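Long-range contacts in triabin (Triatoma pallidipennis, PDB 1AVG), which binds thrombin non-covalently at a 1:1 ratio, inhibiting fibrin formation and thrombin-induced platelet aggregation while only minimally suppressing its amidolytic activity: residues C[3-8]-C[120-125]; C[24-29]-C[52-57]; C[91-96]-C[112-117]. All coordinates share one frame; numbering follows the deposited sequence.

Contact 1 of 3, residues C[3-8]-C[120-125]. Unlike the reference sequence in segment 120-125: Arg123 (reference Asp).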
loop_
_atom_site.group_PDB
_atom_site.type_symbol
_atom_site.label_atom_id
_atom_site.label_comp_id
_atom_site.label_asym_id
_atom_site.label_seq_id
_atom_site.Cartn_x
_atom_site.Cartn_y
_atom_site.Cartn_z
ATOM N N GLY C 3 0.644 22.773 -2.353
ATOM C CA GLY C 3 1.627 22.079 -3.164
ATOM C C GLY C 3 0.921 21.290 -4.249
ATOM O O GLY C 3 1.453 21.096 -5.345
ATOM N N ASP C 4 -0.296 20.851 -3.941
ATOM C CA ASP C 4 -1.108 20.078 -4.872
ATOM C C ASP C 4 -1.653 20.998 -5.965
ATOM O O ASP C 4 -2.020 22.144 -5.695
ATOM C CB ASP C 4 -2.259 19.408 -4.119
ATOM C CG ASP C 4 -1.782 18.550 -2.951
ATOM O OD1 ASP C 4 -0.561 18.337 -2.791
ATOM O OD2 ASP C 4 -2.647 18.073 -2.193
ATOM N N ASP C 5 -1.717 20.493 -7.193
ATOM C CA ASP C 5 -2.211 21.290 -8.308
ATOM C C ASP C 5 -2.992 20.409 -9.279
ATOM O O ASP C 5 -2.419 19.785 -10.172
ATOM C CB ASP C 5 -1.038 21.980 -9.018
ATOM C CG ASP C 5 -1.459 23.233 -9.771
ATOM O OD1 ASP C 5 -1.792 24.247 -9.117
ATOM O OD2 ASP C 5 -1.441 23.210 -11.019
ATOM N N CYS C 6 -4.308 20.378 -9.098
ATOM C CA CYS C 6 -5.203 19.586 -9.933
ATOM C C CYS C 6 -5.059 19.932 -11.406
ATOM O O CYS C 6 -5.295 19.095 -12.275
ATOM C CB CYS C 6 -6.652 19.809 -9.502
ATOM S SG CYS C 6 -6.908 19.506 -7.731
ATOM N N SER C 7 -4.667 21.173 -11.675
ATOM C CA SER C 7 -4.490 21.659 -13.038
ATOM C C SER C 7 -3.458 20.828 -13.809
ATOM O O SER C 7 -3.704 20.416 -14.948
ATOM C CB SER C 7 -4.059 23.132 -13.013
ATOM O OG SER C 7 -4.703 23.846 -11.967
ATOM N N ILE C 8 -2.317 20.566 -13.173
ATOM C CA ILE C 8 -1.253 19.797 -13.809
ATOM C C ILE C 8 -1.348 18.303 -13.515
ATOM O O ILE C 8 -0.343 17.594 -13.525
ATOM C CB ILE C 8 0.164 20.339 -13.441
ATOM C CG1 ILE C 8 0.453 20.163 -11.949
ATOM C CG2 ILE C 8 0.279 21.818 -13.813
ATOM C CD1 ILE C 8 1.814 20.700 -11.526
ATOM N N LYS C 120 -8.715 29.816 -5.470
ATOM C CA LYS C 120 -7.690 28.783 -5.602
ATOM C C LYS C 120 -7.461 27.934 -4.355
ATOM O O LYS C 120 -6.983 28.424 -3.336
ATOM C CB LYS C 120 -6.362 29.392 -6.073
ATOM C CG LYS C 120 -5.296 28.363 -6.467
ATOM C CD LYS C 120 -5.624 27.687 -7.804
ATOM C CE LYS C 120 -4.650 26.550 -8.148
ATOM N NZ LYS C 120 -3.207 26.928 -8.142
ATOM N N GLU C 121 -7.783 26.646 -4.455
ATOM C CA GLU C 121 -7.588 25.708 -3.352
ATOM C C GLU C 121 -7.680 24.277 -3.896
ATOM O O GLU C 121 -8.737 23.846 -4.359
ATOM C CB GLU C 121 -8.627 25.953 -2.261
ATOM C CG GLU C 121 -8.167 25.554 -0.870
ATOM C CD GLU C 121 -9.223 25.801 0.195
ATOM O OE1 GLU C 121 -9.737 26.942 0.287
ATOM O OE2 GLU C 121 -9.532 24.847 0.946
ATOM N N ASP C 122 -6.556 23.565 -3.870
ATOM C CA ASP C 122 -6.478 22.203 -4.396
ATOM C C ASP C 122 -6.223 21.171 -3.324
ATOM O O ASP C 122 -5.342 21.338 -2.480
ATOM C CB ASP C 122 -5.351 22.086 -5.422
ATOM C CG ASP C 122 -5.474 23.082 -6.551
ATOM O OD1 ASP C 122 -5.439 24.298 -6.278
ATOM O OD2 ASP C 122 -5.583 22.646 -7.714
ATOM N N ARG C 123 -6.928 20.055 -3.415
ATOM C CA ARG C 123 -6.758 19.000 -2.440
ATOM C C ARG C 123 -7.238 17.660 -2.999
ATOM O O ARG C 123 -8.247 17.589 -3.703
ATOM C CB ARG C 123 -7.497 19.389 -1.155
ATOM C CG ARG C 123 -7.280 18.479 0.043
ATOM C CD ARG C 123 -7.844 19.136 1.300
ATOM N NE ARG C 123 -8.059 18.193 2.399
ATOM C CZ ARG C 123 -8.546 18.532 3.591
ATOM N NH1 ARG C 123 -8.875 19.794 3.853
ATOM N NH2 ARG C 123 -8.711 17.606 4.528
ATOM N N TYR C 124 -6.444 16.619 -2.762
ATOM C CA TYR C 124 -6.769 15.269 -3.208
ATOM C C TYR C 124 -7.739 14.687 -2.191
ATOM O O TYR C 124 -7.411 14.565 -1.009
ATOM C CB TYR C 124 -5.497 14.415 -3.305
ATOM C CG TYR C 124 -4.499 14.905 -4.347
ATOM C CD1 TYR C 124 -4.634 14.559 -5.693
ATOM C CD2 TYR C 124 -3.430 15.718 -3.986
ATOM C CE1 TYR C 124 -3.725 15.021 -6.651
ATOM C CE2 TYR C 124 -2.515 16.180 -4.933
ATOM C CZ TYR C 124 -2.666 15.832 -6.263
ATOM O OH TYR C 124 -1.755 16.304 -7.191
ATOM N N LEU C 125 -8.938 14.351 -2.650
ATOM C CA LEU C 125 -9.986 13.830 -1.781
ATOM C C LEU C 125 -10.431 12.433 -2.194
ATOM O O LEU C 125 -10.212 12.016 -3.332
ATOM C CB LEU C 125 -11.194 14.770 -1.824
ATOM C CG LEU C 125 -10.965 16.267 -1.604
ATOM C CD1 LEU C 125 -12.227 17.022 -2.003
ATOM C CD2 LEU C 125 -10.598 16.546 -0.164
HETATM O O HOH W 1 -4.432 17.435 -0.289
#
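Residues 3-8, an irregular N-terminal segment, pass over the start of strand 122-128 at a steep angle, their end-to-end directions 111° apart. The backbones are nearest where Asp4 CA lies 5.8 Å from Asp122 CA, and the Asp122 backbone is hydrogen-bonded to Ala1. Asp122, its CG beside its own backbone N, holds the centre. Its OD2 accepts the Cys6 N-H at 2.9 Å (angle at the hydrogen 149°), the donor standing above the carboxylate plane, and takes a second hydrogen bond from Ser112 OG on the adjoining strand. Cys6 SG sits 3.4 Å from the same Asp122 OD2 and is linked by a disulfide to Cys110, so a covalent bond and a buried carboxylate hold one residue. Lys120 extends from the loop before the strand, its chain bent at chi2 and chi4 and crossing Asp5 at about a right angle. Its NZ meets Asp5 OD1 nearly along the C-O axis in a 3.2 Å salt bridge, and makes a longer ion pair with Asp122 OD1 at 3.9 Å. At the other end the carboxylate of Asp4 lies at the CD2-CE2 edge of the Tyr124 ring, OD2 3.1 Å from CD2, with the two planes turned 57° apart. Asp4 OD2 is also bonded to Ala1 N and to a water, 2.7 Å away, that accepts the Tyr124 N-H; Tyr124 OH bonds to Glu9. Asp5 and Asp122 thus share Lys120, while Asp4 takes Ala1 N. With Asp5 and Asp122 negative side by side, Lys120 probably offsets their repulsion, and the bonds to Asp122 OD2 would favour its ionised form. The same bonds, with the disulfide, tie the N-terminal segment to the barrel wall.

Contact 2 of 3, residues C[24-29]-C[52-57]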
loop_
_atom_site.group_PDB
_atom_site.type_symbol
_atom_site.label_atom_id
_atom_site.label_comp_id
_atom_site.label_asym_id
_atom_site.label_seq_id
_atom_site.Cartn_x
_atom_site.Cartn_y
_atom_site.Cartn_z
ATOM N N THR C 24 -25.366 8.638 -4.180
ATOM C CA THR C 24 -24.801 9.383 -3.068
ATOM C C THR C 24 -23.371 8.942 -2.759
ATOM O O THR C 24 -23.060 7.753 -2.750
ATOM C CB THR C 24 -25.669 9.204 -1.792
ATOM O OG1 THR C 24 -27.034 9.549 -2.082
ATOM C CG2 THR C 24 -25.152 10.080 -0.656
ATOM N N TRP C 25 -22.509 9.927 -2.537
ATOM C CA TRP C 25 -21.113 9.704 -2.192
ATOM C C TRP C 25 -20.908 10.485 -0.911
ATOM O O TRP C 25 -21.456 11.575 -0.751
ATOM C CB TRP C 25 -20.180 10.279 -3.254
ATOM C CG TRP C 25 -20.181 9.555 -4.563
ATOM C CD1 TRP C 25 -20.849 9.915 -5.700
ATOM C CD2 TRP C 25 -19.401 8.399 -4.906
ATOM N NE1 TRP C 25 -20.523 9.065 -6.731
ATOM C CE2 TRP C 25 -19.633 8.129 -6.271
ATOM C CE3 TRP C 25 -18.523 7.573 -4.194
ATOM C CZ2 TRP C 25 -19.011 7.065 -6.937
ATOM C CZ3 TRP C 25 -17.908 6.518 -4.858
ATOM C CH2 TRP C 25 -18.155 6.276 -6.214
ATOM N N TYR C 26 -20.162 9.910 0.017
ATOM C CA TYR C 26 -19.861 10.561 1.283
ATOM C C TYR C 26 -18.390 10.930 1.245
ATOM O O TYR C 26 -17.564 10.143 0.814
ATOM C CB TYR C 26 -20.156 9.619 2.443
ATOM C CG TYR C 26 -21.628 9.382 2.664
ATOM C CD1 TYR C 26 -22.302 8.378 1.978
ATOM C CD2 TYR C 26 -22.339 10.148 3.581
ATOM C CE1 TYR C 26 -23.655 8.138 2.205
ATOM C CE2 TYR C 26 -23.681 9.923 3.819
ATOM C CZ TYR C 26 -24.336 8.915 3.132
ATOM O OH TYR C 26 -25.664 8.668 3.413
ATOM N N LEU C 27 -18.065 12.131 1.694
ATOM C CA LEU C 27 -16.694 12.606 1.665
ATOM C C LEU C 27 -16.284 13.257 2.992
ATOM O O LEU C 27 -16.780 14.326 3.342
ATOM C CB LEU C 27 -16.556 13.582 0.492
ATOM C CG LEU C 27 -15.469 14.646 0.406
ATOM C CD1 LEU C 27 -14.091 14.034 0.357
ATOM C CD2 LEU C 27 -15.722 15.450 -0.847
ATOM N N ALA C 28 -15.404 12.590 3.738
ATOM C CA ALA C 28 -14.930 13.105 5.019
ATOM C C ALA C 28 -13.531 13.646 4.841
ATOM O O ALA C 28 -12.768 13.164 4.001
ATOM C CB ALA C 28 -14.932 12.017 6.066
ATOM N N HIS C 29 -13.192 14.654 5.635
ATOM C CA HIS C 29 -11.867 15.260 5.547
ATOM C C HIS C 29 -10.895 14.720 6.578
ATOM O O HIS C 29 -9.775 15.206 6.702
ATOM C CB HIS C 29 -11.965 16.787 5.637
ATOM C CG HIS C 29 -12.436 17.432 4.374
ATOM N ND1 HIS C 29 -11.644 18.277 3.631
ATOM C CD2 HIS C 29 -13.613 17.344 3.710
ATOM C CE1 HIS C 29 -12.309 18.687 2.565
ATOM N NE2 HIS C 29 -13.508 18.132 2.591
ATOM N N GLN C 52 -25.808 13.226 -4.818
ATOM C CA GLN C 52 -25.726 13.891 -3.529
ATOM C C GLN C 52 -24.369 13.601 -2.910
ATOM O O GLN C 52 -24.034 12.442 -2.645
ATOM C CB GLN C 52 -26.824 13.399 -2.591
ATOM C CG GLN C 52 -28.221 13.471 -3.167
ATOM C CD GLN C 52 -29.249 12.879 -2.230
ATOM O OE1 GLN C 52 -29.067 11.784 -1.694
ATOM N NE2 GLN C 52 -30.333 13.608 -2.014
ATOM N N ILE C 53 -23.560 14.641 -2.758
ATOM C CA ILE C 53 -22.247 14.501 -2.155
ATOM C C ILE C 53 -22.419 15.063 -0.751
ATOM O O ILE C 53 -22.829 16.208 -0.585
ATOM C CB ILE C 53 -21.169 15.342 -2.880
ATOM C CG1 ILE C 53 -21.163 15.064 -4.393
ATOM C CG2 ILE C 53 -19.801 15.075 -2.267
ATOM C CD1 ILE C 53 -20.268 13.941 -4.847
ATOM N N VAL C 54 -22.215 14.225 0.253
ATOM C CA VAL C 54 -22.320 14.661 1.632
ATOM C C VAL C 54 -20.880 14.874 2.078
ATOM O O VAL C 54 -20.117 13.918 2.164
ATOM C CB VAL C 54 -23.007 13.591 2.504
ATOM C CG1 VAL C 54 -22.973 13.986 3.959
ATOM C CG2 VAL C 54 -24.442 13.407 2.058
ATOM N N GLU C 55 -20.494 16.132 2.276
ATOM C CA GLU C 55 -19.137 16.468 2.691
ATOM C C GLU C 55 -19.065 16.724 4.188
ATOM O O GLU C 55 -19.863 17.482 4.728
ATOM C CB GLU C 55 -18.633 17.683 1.917
ATOM C CG GLU C 55 -17.176 18.014 2.190
ATOM C CD GLU C 55 -16.558 18.880 1.116
ATOM O OE1 GLU C 55 -17.178 19.059 0.053
ATOM O OE2 GLU C 55 -15.441 19.385 1.329
ATOM N N ILE C 56 -18.071 16.137 4.845
ATOM C CA ILE C 56 -17.903 16.263 6.290
ATOM C C ILE C 56 -16.518 16.763 6.685
ATOM O O ILE C 56 -15.518 16.408 6.050
ATOM C CB ILE C 56 -18.086 14.894 6.956
ATOM C CG1 ILE C 56 -19.404 14.263 6.514
ATOM C CG2 ILE C 56 -18.060 15.033 8.455
ATOM C CD1 ILE C 56 -19.313 12.776 6.238
ATOM N N GLY C 57 -16.472 17.597 7.720
ATOM C CA GLY C 57 -15.217 18.117 8.249
ATOM C C GLY C 57 -14.554 19.295 7.560
ATOM O O GLY C 57 -13.415 19.660 7.901
#
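Residues 24-28 and 52-56 run parallel, their axes 14° apart, in one-to-one register from Thr24 beside Gln52 to Ala28 beside Ile56. Main-chain donors and acceptors alternate across the gap: Trp25 N to Gln52 O (2.9 Å), Val54 N to Trp25 O (2.9 Å), Leu27 N to Val54 O (2.8 Å) and Ile56 N to Leu27 O (2.7 Å), all nearly along the C=O axes. His29 N closes the series on Ile56 O at a more bent 130°. The main chain of Tyr26 turns the other way and bonds to that of Glu128, while Ile53 and Glu55 bond to strand 37-43, so both strands have further partners on their outer edges. On one face Thr24 OG1 donates to a lone pair of Gln52 OE1, 3.0 Å away, and the Tyr26 ring lies alongside Val54, CD2 3.7 Å from CB; helix 138-141 packs here, Ala138 N bonding to Tyr26 OH. Inside the barrel Leu27 lies beside Glu55. His29 NE2 donates to Glu55 OE2 at 2.6 Å; ring and carboxylate are nearly parallel (9°) but offset, NE2 standing above the carboxylate plane. The same oxygen forms a salt bridge with Arg111, and the His29 ring stacks on Tyr58. Trp25 belongs to the GxW motif of lipocalins: NE1 bonds to Phe20 O, and its ring stacks on Phe20 and meets Arg129 in a cation-pi contact. Glu55, the one inward-facing acid here, is gripped by imidazole and guanidinium; it is probably ionised despite burial, and may favour a protonated His29.

Contact 3 of 3, residues C[91-96]-C[112-117]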
loop_
_atom_site.group_PDB
_atom_site.type_symbol
_atom_site.label_atom_id
_atom_site.label_comp_id
_atom_site.label_asym_id
_atom_site.label_seq_id
_atom_site.Cartn_x
_atom_site.Cartn_y
_atom_site.Cartn_z
ATOM N N GLU C 91 -21.947 30.491 -2.868
ATOM C CA GLU C 91 -21.368 30.380 -4.208
ATOM C C GLU C 91 -19.843 30.226 -4.287
ATOM O O GLU C 91 -19.074 30.943 -3.638
ATOM C CB GLU C 91 -21.837 31.531 -5.096
ATOM C CG GLU C 91 -23.358 31.603 -5.199
ATOM C CD GLU C 91 -23.863 32.631 -6.197
ATOM O OE1 GLU C 91 -23.032 33.347 -6.808
ATOM O OE2 GLU C 91 -25.102 32.713 -6.371
ATOM N N PHE C 92 -19.425 29.263 -5.098
ATOM C CA PHE C 92 -18.020 28.950 -5.320
ATOM C C PHE C 92 -17.984 27.963 -6.475
ATOM O O PHE C 92 -18.995 27.343 -6.799
ATOM C CB PHE C 92 -17.409 28.285 -4.073
ATOM C CG PHE C 92 -17.988 26.921 -3.750
ATOM C CD1 PHE C 92 -17.480 25.771 -4.346
ATOM C CD2 PHE C 92 -19.056 26.794 -2.872
ATOM C CE1 PHE C 92 -18.029 24.518 -4.078
ATOM C CE2 PHE C 92 -19.613 25.541 -2.595
ATOM C CZ PHE C 92 -19.098 24.404 -3.201
ATOM N N GLU C 93 -16.835 27.822 -7.111
ATOM C CA GLU C 93 -16.729 26.862 -8.192
ATOM C C GLU C 93 -15.927 25.668 -7.688
ATOM O O GLU C 93 -15.018 25.813 -6.858
ATOM C CB GLU C 93 -16.048 27.467 -9.420
ATOM C CG GLU C 93 -16.021 26.512 -10.620
ATOM C CD GLU C 93 -15.006 26.895 -11.692
ATOM O OE1 GLU C 93 -13.811 27.073 -11.359
ATOM O OE2 GLU C 93 -15.401 26.986 -12.876
ATOM N N ALA C 94 -16.300 24.491 -8.169
ATOM C CA ALA C 94 -15.626 23.259 -7.807
ATOM C C ALA C 94 -15.291 22.517 -9.093
ATOM O O ALA C 94 -16.163 22.303 -9.940
ATOM C CB ALA C 94 -16.524 22.402 -6.919
ATOM N N ASP C 95 -14.011 22.204 -9.271
ATOM C CA ASP C 95 -13.551 21.475 -10.448
ATOM C C ASP C 95 -13.057 20.118 -9.977
ATOM O O ASP C 95 -12.381 20.039 -8.950
ATOM C CB ASP C 95 -12.418 22.243 -11.140
ATOM C CG ASP C 95 -12.824 23.661 -11.530
ATOM O OD1 ASP C 95 -14.006 23.878 -11.852
ATOM O OD2 ASP C 95 -11.966 24.565 -11.512
ATOM N N PHE C 96 -13.466 19.053 -10.665
ATOM C CA PHE C 96 -13.052 17.690 -10.313
ATOM C C PHE C 96 -12.167 17.052 -11.383
ATOM O O PHE C 96 -12.542 17.020 -12.559
ATOM C CB PHE C 96 -14.261 16.766 -10.162
ATOM C CG PHE C 96 -15.242 17.182 -9.114
ATOM C CD1 PHE C 96 -14.833 17.855 -7.970
ATOM C CD2 PHE C 96 -16.592 16.872 -9.269
ATOM C CE1 PHE C 96 -15.756 18.212 -6.994
ATOM C CE2 PHE C 96 -17.521 17.222 -8.303
ATOM C CZ PHE C 96 -17.104 17.895 -7.160
ATOM N N SER C 112 -10.570 21.461 -6.954
ATOM C CA SER C 112 -10.188 22.855 -6.861
ATOM C C SER C 112 -11.444 23.615 -6.502
ATOM O O SER C 112 -12.428 23.575 -7.248
ATOM C CB SER C 112 -9.650 23.364 -8.191
ATOM O OG SER C 112 -8.451 22.700 -8.515
ATOM N N ILE C 113 -11.459 24.202 -5.313
ATOM C CA ILE C 113 -12.614 24.978 -4.892
ATOM C C ILE C 113 -12.160 26.416 -5.006
ATOM O O ILE C 113 -11.016 26.753 -4.668
ATOM C CB ILE C 113 -13.085 24.697 -3.419
ATOM C CG1 ILE C 113 -12.452 23.429 -2.849
ATOM C CG2 ILE C 113 -14.596 24.523 -3.378
ATOM C CD1 ILE C 113 -11.159 23.659 -2.091
ATOM N N THR C 114 -13.040 27.246 -5.537
ATOM C CA THR C 114 -12.742 28.655 -5.704
ATOM C C THR C 114 -13.918 29.477 -5.178
ATOM O O THR C 114 -14.909 29.702 -5.884
ATOM C CB THR C 114 -12.499 28.979 -7.188
ATOM O OG1 THR C 114 -11.532 28.066 -7.725
ATOM C CG2 THR C 114 -11.989 30.390 -7.338
ATOM N N PHE C 115 -13.845 29.852 -3.907
ATOM C CA PHE C 115 -14.905 30.650 -3.310
ATOM C C PHE C 115 -14.779 32.042 -3.879
ATOM O O PHE C 115 -13.673 32.476 -4.213
ATOM C CB PHE C 115 -14.772 30.679 -1.790
ATOM C CG PHE C 115 -14.989 29.347 -1.149
ATOM C CD1 PHE C 115 -13.943 28.436 -1.042
ATOM C CD2 PHE C 115 -16.245 28.984 -0.687
ATOM C CE1 PHE C 115 -14.145 27.178 -0.486
ATOM C CE2 PHE C 115 -16.460 27.734 -0.129
ATOM C CZ PHE C 115 -15.406 26.824 -0.028
ATOM N N THR C 116 -15.910 32.723 -4.026
ATOM C CA THR C 116 -15.930 34.081 -4.561
ATOM C C THR C 116 -14.960 34.969 -3.775
ATOM O O THR C 116 -14.374 35.914 -4.317
ATOM C CB THR C 116 -17.357 34.655 -4.502
ATOM O OG1 THR C 116 -17.954 34.323 -3.239
ATOM C CG2 THR C 116 -18.208 34.073 -5.625
ATOM N N SER C 117 -14.773 34.608 -2.506
ATOM C CA SER C 117 -13.887 35.304 -1.581
ATOM C C SER C 117 -12.407 35.041 -1.905
ATOM O O SER C 117 -11.819 35.734 -2.741
ATOM C CB SER C 117 -14.210 34.859 -0.148
ATOM O OG SER C 117 -15.612 34.737 0.044
#
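Four main-chain hydrogen bonds join the strands of this hairpin, which are antiparallel at 171°. Glu93 N gives to Thr114 O at 3.0 Å from above the carbonyl plane, and Thr114 N returns a bond to Glu93 O at 2.8 Å; Asp95 and Ser112 repeat the exchange, Asp95 N to Ser112 O at 2.9 Å and Ser112 N to Asp95 O at 3.0 Å, both in the carbonyl planes. The pairs between and beyond them, Ala94-Ile113 and Phe92-Phe115, are non-hydrogen-bonded, and their side chains share the barrel's inner face. There Phe92 is central. Its CG takes the crowded position between backbone N and carbonyl carbon (chi1 66°) and lies over one face of Phe115. The ring is laid beside Ile113, with Phe92 CD1 3.3 Å from Ile113 CG2. The two rings meet obliquely, planes at 38° and centroids 5.0 Å apart. On the outward face Asp95 CB lies 4.2 Å from Ser112 CB. Their polar ends have other partners: Asp95 OD1 bonds to Ser81 OG, and Ser112 OG to Asp122. Phe67, edge-to-face with Phe92, and Tyr58, touching Ile113, flank the inner group. Phe96, two residues beyond Ala94 on the same face of the strand, continues the aromatic interior, its ring meeting those of Phe82 and Phe42. Strand 80-86 bonds the far edge of 92-96, and Glu121 that of Ile113. The hairpin is therefore two-sided, aromatic and aliphatic within and acidic or hydroxyl-bearing outside, where the neighbouring carboxylates of Glu93 and Asp95 would probably raise each other's affinity for a proton.

How the contacts relate
All three contacts involve the wall of one lipocalin-like barrel. Contacts 2 and 3 are strand pairings within it, on opposite sides of the chain's centre and not touching; contact 1 lays a loop on its outside. Contacts 2 and 3 are largely buried, and contact 1 is the most solvent-exposed, built from charges. The parallel pair of contact 2 belongs to the 1-3-2-4 strand order, unlike the ordinary hairpin of contact 3 and the consecutive strands of the usual lipocalin meander. Strand 122-128 and the residue before it connect them: Glu121 O lies 2.9 Å from Ile113 N, probably hydrogen-bonded, while Leu125 CB packs 3.7 Å from Leu27 CD1 across the barrel closure.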